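Side-chain contacts in glideosome-associated protein 50 (Plasmodium falciparum 3D7, PDB 3TGH), which is a component of the glideosome, the complex for gliding motility and host-cell invasion, and probably anchors it to the inner membrane complex: residues Lys174-Leu179 with Leu218-Asp223; Ser181-Ala186 with Asp191-Val196. All blocks are in the same frame, centred on the assembly; numbering follows the deposited sequence.

Contact 1 (Lys174-Leu179 with Leu218-Asp223)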
ATOM      1  N   LYS A 174     -12.710 -15.384   5.068  1.00 27.52           N
ATOM      2  CA  LYS A 174     -11.799 -15.084   6.175  1.00 29.27           C
ATOM      3  C   LYS A 174     -11.109 -13.738   5.952  1.00 27.07           C
ATOM      4  O   LYS A 174     -10.966 -12.941   6.884  1.00 24.34           O
ATOM      5  CB  LYS A 174     -10.761 -16.187   6.346  1.00 29.76           C
ATOM      6  CG  LYS A 174      -9.776 -15.928   7.483  1.00 33.61           C
ATOM      7  CD  LYS A 174      -9.139 -17.212   7.980  1.00 43.81           C
ATOM      8  CE  LYS A 174      -7.897 -16.942   8.831  1.00 48.70           C
ATOM      9  NZ  LYS A 174      -7.998 -15.698   9.635  1.00 52.55           N
ATOM     10  N   ALA A 175     -10.693 -13.485   4.717  1.00 23.65           N
ATOM     11  CA  ALA A 175     -10.074 -12.197   4.375  1.00 25.39           C
ATOM     12  C   ALA A 175     -11.019 -11.023   4.627  1.00 23.42           C
ATOM     13  O   ALA A 175     -10.604  -9.985   5.155  1.00 22.82           O
ATOM     14  CB  ALA A 175      -9.579 -12.189   2.927  1.00 23.41           C
ATOM     15  N   TRP A 176     -12.287 -11.173   4.245  1.00 24.37           N
ATOM     16  CA  TRP A 176     -13.277 -10.133   4.495  1.00 25.44           C
ATOM     17  C   TRP A 176     -13.523  -9.955   6.002  1.00 25.76           C
ATOM     18  O   TRP A 176     -13.595  -8.833   6.492  1.00 24.54           O
ATOM     19  CB  TRP A 176     -14.605 -10.448   3.778  1.00 28.27           C
ATOM     20  CG  TRP A 176     -14.655  -9.959   2.356  1.00 29.09           C
ATOM     21  CD1 TRP A 176     -14.630 -10.721   1.216  1.00 29.80           C
ATOM     22  CD2 TRP A 176     -14.756  -8.597   1.923  1.00 28.24           C
ATOM     23  NE1 TRP A 176     -14.690  -9.912   0.106  1.00 30.24           N
ATOM     24  CE2 TRP A 176     -14.777  -8.606   0.510  1.00 29.61           C
ATOM     25  CE3 TRP A 176     -14.813  -7.369   2.594  1.00 28.40           C
ATOM     26  CZ2 TRP A 176     -14.861  -7.434  -0.245  1.00 29.35           C
ATOM     27  CZ3 TRP A 176     -14.893  -6.205   1.847  1.00 29.06           C
ATOM     28  CH2 TRP A 176     -14.910  -6.243   0.439  1.00 27.36           C
ATOM     29  N   ASN A 177     -13.650 -11.062   6.725  1.00 25.85           N
ATOM     30  CA  ASN A 177     -13.916 -10.997   8.168  1.00 27.18           C
ATOM     31  C   ASN A 177     -12.729 -10.409   8.934  1.00 27.27           C
ATOM     32  O   ASN A 177     -12.912  -9.621   9.860  1.00 27.98           O
ATOM     33  CB  ASN A 177     -14.297 -12.377   8.721  1.00 28.05           C
ATOM     34  CG  ASN A 177     -15.689 -12.819   8.282  1.00 35.89           C
ATOM     35  OD1 ASN A 177     -16.578 -11.991   8.074  1.00 37.62           O
ATOM     36  ND2 ASN A 177     -15.878 -14.126   8.135  1.00 39.25           N
ATOM     37  N   ASP A 178     -11.516 -10.767   8.531  1.00 26.44           N
ATOM     38  CA  ASP A 178     -10.319 -10.168   9.138  1.00 25.17           C
ATOM     39  C   ASP A 178     -10.274  -8.649   8.897  1.00 25.31           C
ATOM     40  O   ASP A 178      -9.984  -7.874   9.801  1.00 23.16           O
ATOM     41  CB  ASP A 178      -9.053 -10.835   8.613  1.00 25.36           C
ATOM     42  CG  ASP A 178      -8.837 -12.234   9.178  1.00 29.29           C
ATOM     43  OD1 ASP A 178      -9.620 -12.670  10.047  1.00 28.33           O
ATOM     44  OD2 ASP A 178      -7.868 -12.905   8.756  1.00 27.09           O
ATOM     45  N   LEU A 179     -10.569  -8.232   7.668  1.00 24.04           N
ATOM     46  CA  LEU A 179     -10.636  -6.811   7.324  1.00 24.10           C
ATOM     47  C   LEU A 179     -11.614  -6.067   8.235  1.00 25.53           C
ATOM     48  O   LEU A 179     -11.293  -5.000   8.763  1.00 24.95           O
ATOM     49  CB  LEU A 179     -11.058  -6.630   5.861  1.00 24.45           C
ATOM     50  CG  LEU A 179     -10.506  -5.458   5.035  1.00 33.03           C
ATOM     51  CD1 LEU A 179     -11.530  -5.012   3.973  1.00 29.50           C
ATOM     52  CD2 LEU A 179     -10.008  -4.270   5.851  1.00 28.31           C
ATOM     53  N   LEU A 218     -15.875  -0.121   0.106  1.00 27.85           N
ATOM     54  CA  LEU A 218     -15.988   1.299   0.469  1.00 29.71           C
ATOM     55  C   LEU A 218     -16.839   1.589   1.715  1.00 30.62           C
ATOM     56  O   LEU A 218     -16.441   2.416   2.540  1.00 31.38           O
ATOM     57  CB  LEU A 218     -16.458   2.144  -0.718  1.00 30.76           C
ATOM     58  CG  LEU A 218     -16.499   3.662  -0.497  1.00 30.69           C
ATOM     59  CD1 LEU A 218     -15.134   4.212  -0.088  1.00 30.07           C
ATOM     60  CD2 LEU A 218     -17.013   4.366  -1.757  1.00 32.99           C
ATOM     61  N   PRO A 219     -18.002   0.921   1.865  1.00 33.76           N
ATOM     62  CA  PRO A 219     -18.817   1.174   3.057  1.00 34.50           C
ATOM     63  C   PRO A 219     -18.102   0.853   4.374  1.00 34.25           C
ATOM     64  O   PRO A 219     -18.310   1.557   5.366  1.00 35.58           O
ATOM     65  CB  PRO A 219     -20.028   0.253   2.856  1.00 36.68           C
ATOM     66  CG  PRO A 219     -20.112   0.075   1.383  1.00 37.21           C
ATOM     67  CD  PRO A 219     -18.690   0.021   0.925  1.00 35.00           C
ATOM     68  N   LEU A 220     -17.264  -0.184   4.375  1.00 33.01           N
ATOM     69  CA  LEU A 220     -16.443  -0.514   5.551  1.00 32.72           C
ATOM     70  C   LEU A 220     -15.403   0.568   5.843  1.00 30.95           C
ATOM     71  O   LEU A 220     -15.133   0.885   7.001  1.00 32.43           O
ATOM     72  CB  LEU A 220     -15.723  -1.857   5.370  1.00 32.51           C
ATOM     73  CG  LEU A 220     -16.584  -3.104   5.149  1.00 35.14           C
ATOM     74  CD1 LEU A 220     -15.690  -4.308   4.937  1.00 34.99           C
ATOM     75  CD2 LEU A 220     -17.548  -3.354   6.300  1.00 38.11           C
ATOM     76  N   LEU A 221     -14.805   1.118   4.791  1.00 30.08           N
ATOM     77  CA  LEU A 221     -13.797   2.164   4.947  1.00 30.09           C
ATOM     78  C   LEU A 221     -14.425   3.448   5.483  1.00 32.56           C
ATOM     79  O   LEU A 221     -13.864   4.098   6.363  1.00 34.12           O
ATOM     80  CB  LEU A 221     -13.088   2.438   3.619  1.00 29.13           C
ATOM     81  CG  LEU A 221     -12.399   1.266   2.924  1.00 30.59           C
ATOM     82  CD1 LEU A 221     -11.718   1.765   1.654  1.00 32.87           C
ATOM     83  CD2 LEU A 221     -11.394   0.564   3.831  1.00 29.52           C
ATOM     84  N   LYS A 222     -15.598   3.799   4.962  1.00 34.52           N
ATOM     85  CA  LYS A 222     -16.308   5.002   5.406  1.00 36.41           C
ATOM     86  C   LYS A 222     -16.788   4.853   6.848  1.00 35.44           C
ATOM     87  O   LYS A 222     -16.673   5.786   7.634  1.00 36.37           O
ATOM     88  CB  LYS A 222     -17.498   5.316   4.487  1.00 39.15           C
ATOM     89  CG  LYS A 222     -17.110   5.941   3.156  1.00 42.27           C
ATOM     90  CD  LYS A 222     -18.343   6.169   2.283  1.00 45.29           C
ATOM     91  CE  LYS A 222     -17.980   6.773   0.939  1.00 47.51           C
ATOM     92  NZ  LYS A 222     -19.122   6.695  -0.018  1.00 47.16           N
ATOM     93  N   ASP A 223     -17.303   3.675   7.193  1.00 35.64           N
ATOM     94  CA  ASP A 223     -17.759   3.404   8.559  1.00 37.57           C
ATOM     95  C   ASP A 223     -16.622   3.572   9.569  1.00 36.69           C
ATOM     96  O   ASP A 223     -16.850   4.048  10.688  1.00 38.35           O
ATOM     97  CB  ASP A 223     -18.350   1.993   8.670  1.00 39.38           C
ATOM     98  CG  ASP A 223     -18.655   1.599  10.108  1.00 43.56           C
ATOM     99  OD1 ASP A 223     -19.660   2.093  10.660  1.00 48.83           O
ATOM    100  OD2 ASP A 223     -17.881   0.805  10.687  1.00 45.03           O
TER

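Contact 2 (Ser181-Ala186 with Asp191-Val196)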
ATOM      1  N   SER A 181     -12.618  -6.973  11.208  1.00 28.94           N
ATOM      2  CA  SER A 181     -12.030  -6.978  12.552  1.00 31.40           C
ATOM      3  C   SER A 181     -10.947  -5.911  12.682  1.00 28.46           C
ATOM      4  O   SER A 181     -10.939  -5.155  13.641  1.00 28.58           O
ATOM      5  CB  SER A 181     -11.459  -8.354  12.886  1.00 33.49           C
ATOM      6  OG  SER A 181     -12.485  -9.329  12.909  1.00 40.11           O
ATOM      7  N   GLN A 182     -10.047  -5.837  11.704  1.00 26.14           N
ATOM      8  CA  GLN A 182      -8.998  -4.813  11.704  1.00 24.79           C
ATOM      9  C   GLN A 182      -9.571  -3.392  11.761  1.00 25.28           C
ATOM     10  O   GLN A 182      -9.090  -2.549  12.510  1.00 26.63           O
ATOM     11  CB  GLN A 182      -8.114  -4.959  10.463  1.00 25.05           C
ATOM     12  CG  GLN A 182      -7.278  -6.225  10.435  1.00 24.46           C
ATOM     13  CD  GLN A 182      -6.761  -6.569   9.052  1.00 24.75           C
ATOM     14  OE1 GLN A 182      -7.382  -6.226   8.043  1.00 26.26           O
ATOM     15  NE2 GLN A 182      -5.634  -7.275   8.996  1.00 23.04           N
ATOM     16  N   LEU A 183     -10.596  -3.116  10.955  1.00 25.16           N
ATOM     17  CA  LEU A 183     -11.182  -1.780  10.916  1.00 26.38           C
ATOM     18  C   LEU A 183     -11.919  -1.462  12.215  1.00 28.82           C
ATOM     19  O   LEU A 183     -11.863  -0.329  12.703  1.00 29.15           O
ATOM     20  CB  LEU A 183     -12.120  -1.635   9.710  1.00 26.88           C
ATOM     21  CG  LEU A 183     -11.416  -1.614   8.349  1.00 25.52           C
ATOM     22  CD1 LEU A 183     -12.453  -1.831   7.224  1.00 28.11           C
ATOM     23  CD2 LEU A 183     -10.648  -0.327   8.124  1.00 27.12           C
ATOM     24  N   SER A 184     -12.581  -2.465  12.784  1.00 30.11           N
ATOM     25  CA  SER A 184     -13.270  -2.317  14.070  1.00 32.17           C
ATOM     26  C   SER A 184     -12.318  -1.920  15.202  1.00 31.56           C
ATOM     27  O   SER A 184     -12.671  -1.110  16.060  1.00 33.27           O
ATOM     28  CB  SER A 184     -13.986  -3.615  14.440  1.00 34.02           C
ATOM     29  OG  SER A 184     -14.735  -3.450  15.628  1.00 44.62           O
ATOM     30  N   VAL A 185     -11.119  -2.491  15.197  1.00 29.15           N
ATOM     31  CA  VAL A 185     -10.094  -2.140  16.183  1.00 28.76           C
ATOM     32  C   VAL A 185      -9.511  -0.761  15.880  1.00 26.98           C
ATOM     33  O   VAL A 185      -9.391   0.074  16.777  1.00 27.10           O
ATOM     34  CB  VAL A 185      -8.975  -3.196  16.244  1.00 28.12           C
ATOM     35  CG1 VAL A 185      -7.812  -2.718  17.121  1.00 28.31           C
ATOM     36  CG2 VAL A 185      -9.528  -4.522  16.762  1.00 31.06           C
ATOM     37  N   ALA A 186      -9.172  -0.511  14.617  1.00 26.58           N
ATOM     38  CA  ALA A 186      -8.575   0.762  14.212  1.00 27.40           C
ATOM     39  C   ALA A 186      -9.456   1.947  14.601  1.00 28.51           C
ATOM     40  O   ALA A 186      -8.947   2.987  15.027  1.00 29.17           O
ATOM     41  CB  ALA A 186      -8.291   0.773  12.700  1.00 27.16           C
ATOM     42  N   ASP A 191      -5.536   7.124  15.335  1.00 29.43           N
ATOM     43  CA  ASP A 191      -5.806   8.503  14.917  1.00 30.74           C
ATOM     44  C   ASP A 191      -5.751   8.628  13.395  1.00 29.24           C
ATOM     45  O   ASP A 191      -6.401   9.507  12.806  1.00 31.02           O
ATOM     46  CB  ASP A 191      -4.802   9.445  15.570  1.00 32.91           C
ATOM     47  CG  ASP A 191      -4.801   9.319  17.084  1.00 33.73           C
ATOM     48  OD1 ASP A 191      -5.712   9.877  17.736  1.00 38.46           O
ATOM     49  OD2 ASP A 191      -3.907   8.625  17.615  1.00 33.87           O
ATOM     50  N   PHE A 192      -4.962   7.751  12.778  1.00 28.82           N
ATOM     51  CA  PHE A 192      -4.835   7.654  11.328  1.00 26.89           C
ATOM     52  C   PHE A 192      -5.060   6.205  10.895  1.00 26.76           C
ATOM     53  O   PHE A 192      -4.534   5.280  11.516  1.00 25.93           O
ATOM     54  CB  PHE A 192      -3.433   8.063  10.880  1.00 28.33           C
ATOM     55  CG  PHE A 192      -3.060   9.480  11.220  1.00 31.18           C
ATOM     56  CD1 PHE A 192      -2.216   9.754  12.287  1.00 32.16           C
ATOM     57  CD2 PHE A 192      -3.523  10.533  10.449  1.00 34.04           C
ATOM     58  CE1 PHE A 192      -1.857  11.070  12.585  1.00 34.57           C
ATOM     59  CE2 PHE A 192      -3.172  11.845  10.742  1.00 34.96           C
ATOM     60  CZ  PHE A 192      -2.340  12.109  11.809  1.00 34.77           C
ATOM     61  N   ILE A 193      -5.818   6.008   9.820  1.00 24.94           N
ATOM     62  CA  ILE A 193      -6.015   4.669   9.247  1.00 24.88           C
ATOM     63  C   ILE A 193      -5.737   4.744   7.751  1.00 25.93           C
ATOM     64  O   ILE A 193      -6.351   5.541   7.038  1.00 27.02           O
ATOM     65  CB  ILE A 193      -7.438   4.120   9.488  1.00 26.90           C
ATOM     66  CG1 ILE A 193      -7.810   4.191  10.972  1.00 26.74           C
ATOM     67  CG2 ILE A 193      -7.548   2.676   9.006  1.00 24.71           C
ATOM     68  CD1 ILE A 193      -9.265   3.871  11.248  1.00 27.98           C
ATOM     69  N   ILE A 194      -4.791   3.917   7.305  1.00 24.16           N
ATOM     70  CA  ILE A 194      -4.335   3.876   5.924  1.00 23.25           C
ATOM     71  C   ILE A 194      -4.480   2.448   5.419  1.00 23.30           C
ATOM     72  O   ILE A 194      -3.986   1.510   6.033  1.00 23.58           O
ATOM     73  CB  ILE A 194      -2.849   4.316   5.798  1.00 24.09           C
ATOM     74  CG1 ILE A 194      -2.668   5.762   6.278  1.00 31.22           C
ATOM     75  CG2 ILE A 194      -2.339   4.174   4.348  1.00 21.25           C
ATOM     76  CD1 ILE A 194      -2.440   5.882   7.775  1.00 38.52           C
ATOM     77  N   VAL A 195      -5.167   2.284   4.294  1.00 22.32           N
ATOM     78  CA  VAL A 195      -5.348   0.973   3.695  1.00 21.25           C
ATOM     79  C   VAL A 195      -4.558   0.930   2.382  1.00 22.19           C
ATOM     80  O   VAL A 195      -4.515   1.917   1.645  1.00 22.55           O
ATOM     81  CB  VAL A 195      -6.841   0.673   3.458  1.00 22.14           C
ATOM     82  CG1 VAL A 195      -7.034  -0.708   2.849  1.00 21.69           C
ATOM     83  CG2 VAL A 195      -7.637   0.801   4.770  1.00 23.43           C
ATOM     84  N   VAL A 196      -3.913  -0.206   2.126  1.00 20.71           N
ATOM     85  CA  VAL A 196      -3.045  -0.397   0.963  1.00 20.64           C
ATOM     86  C   VAL A 196      -3.477  -1.650   0.222  1.00 20.92           C
ATOM     87  O   VAL A 196      -3.639  -2.711   0.836  1.00 20.78           O
ATOM     88  CB  VAL A 196      -1.567  -0.576   1.421  1.00 21.07           C
ATOM     89  CG1 VAL A 196      -0.657  -0.841   0.224  1.00 20.08           C
ATOM     90  CG2 VAL A 196      -1.095   0.650   2.203  1.00 23.05           C
TER

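Contact 1 (Lys174-Leu179 with Leu218-Asp223)
Leu220 reaches from helix 218-223 to Trp176 and Leu179, one turn apart on helix 169-189, and every touch between the two segments is apolar. The closest is made by one branch of Leu220: its CD1 lies 3.7 Å from Trp176 CZ3 and 4.0 Å from Trp176 CE3, so the methyl meets the benzo edge of the indole, near the ring plane and not over a face. Leu220 CG stands anti to its carbonyl carbon (chi1 -60°), which sends the branch across the gap. The same CD1 is 4.3 Å from Leu179 CD1, a looser touch of two methyl groups. Leucine suits this place because it is long enough to carry one methyl across to both residues, while the backbones stay well apart, with 8.7 Å between Leu179 CA and Leu220 CA.

Elsewhere the tryptophan is held by a hydrogen bond from NE1 to Leu162 O and by an edge-to-face contact of its ring with His172, a metal ligand. On helix 169-189, Asp178 OD2 accepts Lys174 NZ on its syn lone pair in a salt bridge of 2.9 Å, and Trp127 NE1 also bonds this oxygen.

The chemistry implies a small, nonpolar junction: one leucine methyl bounds the benzo edge of an indole that itself packs against a ligand of the metal site.

Contact 2 (Ser181-Ala186 with Asp191-Val196)
Leu183 and Ala186, one turn apart, carry the face of helix 169-189 that meets Ile193 of strand 192-196. Gln182 turns its amide to a different part of the fold, where NE2 bonds His129 ND1 and the side chain lies on Ile155 of strand 148-156.

Leu183 follows. One of its methyls, CD2, approaches Ile193 CG2 at 4.4 Å, a loose apolar touch, and the side chain also packs on Ile155. Leucine suits this place because its branched end can lie on Ile193 and Ile155 at once.

Ala186 makes the closer approach. Its CB points toward the strand and lies 3.6 Å from Ile193 CD1 and 3.9 Å from Ile193 CG1. The same CD1 is also 3.9 Å from Ala186 C, so the isoleucine end lies against the helix backbone as well as the methyl. Ile193 places its two branches differently: CG1 is anti to the carbonyl carbon (chi1 -52°) and carries CD1 to Ala186, whereas CG2 is anti to the backbone N and faces Leu183. A small alanine fits where the two backbones draw near, with Ala186 CA 6.8 Å from Ile193 CA, and a beta-branched isoleucine is at home in an extended strand.

Helix 169-189 is the crossover of a beta-alpha-beta unit between parallel strands 148-156 and 192-196. The contact is buried and apolar: burial of hydrocarbon, not polar bonding, joins the crossover helix to the strand here.

How the contacts relate
The centres of contact 1 and contact 2 lie 9 Å apart, and both draw on helix 169-189: contact 1 takes 174-179 and contact 2 the next turns, 181-186. Along the chain come these two helical segments, then strand 192-196, then helix 218-223, so contact 2 falls within the span that contact 1 bridges. The two meet directly, Leu220 CB lying 3.8 Å from Leu183 CD1 and Leu221 CD2 3.9 Å from Val195 CG2. Helix 218-223 therefore packs against both the crossover helix and strand 192-196, so the two contacts join through its apolar side chains in the phosphoesterase fold, with the metal site near the contact 1 end.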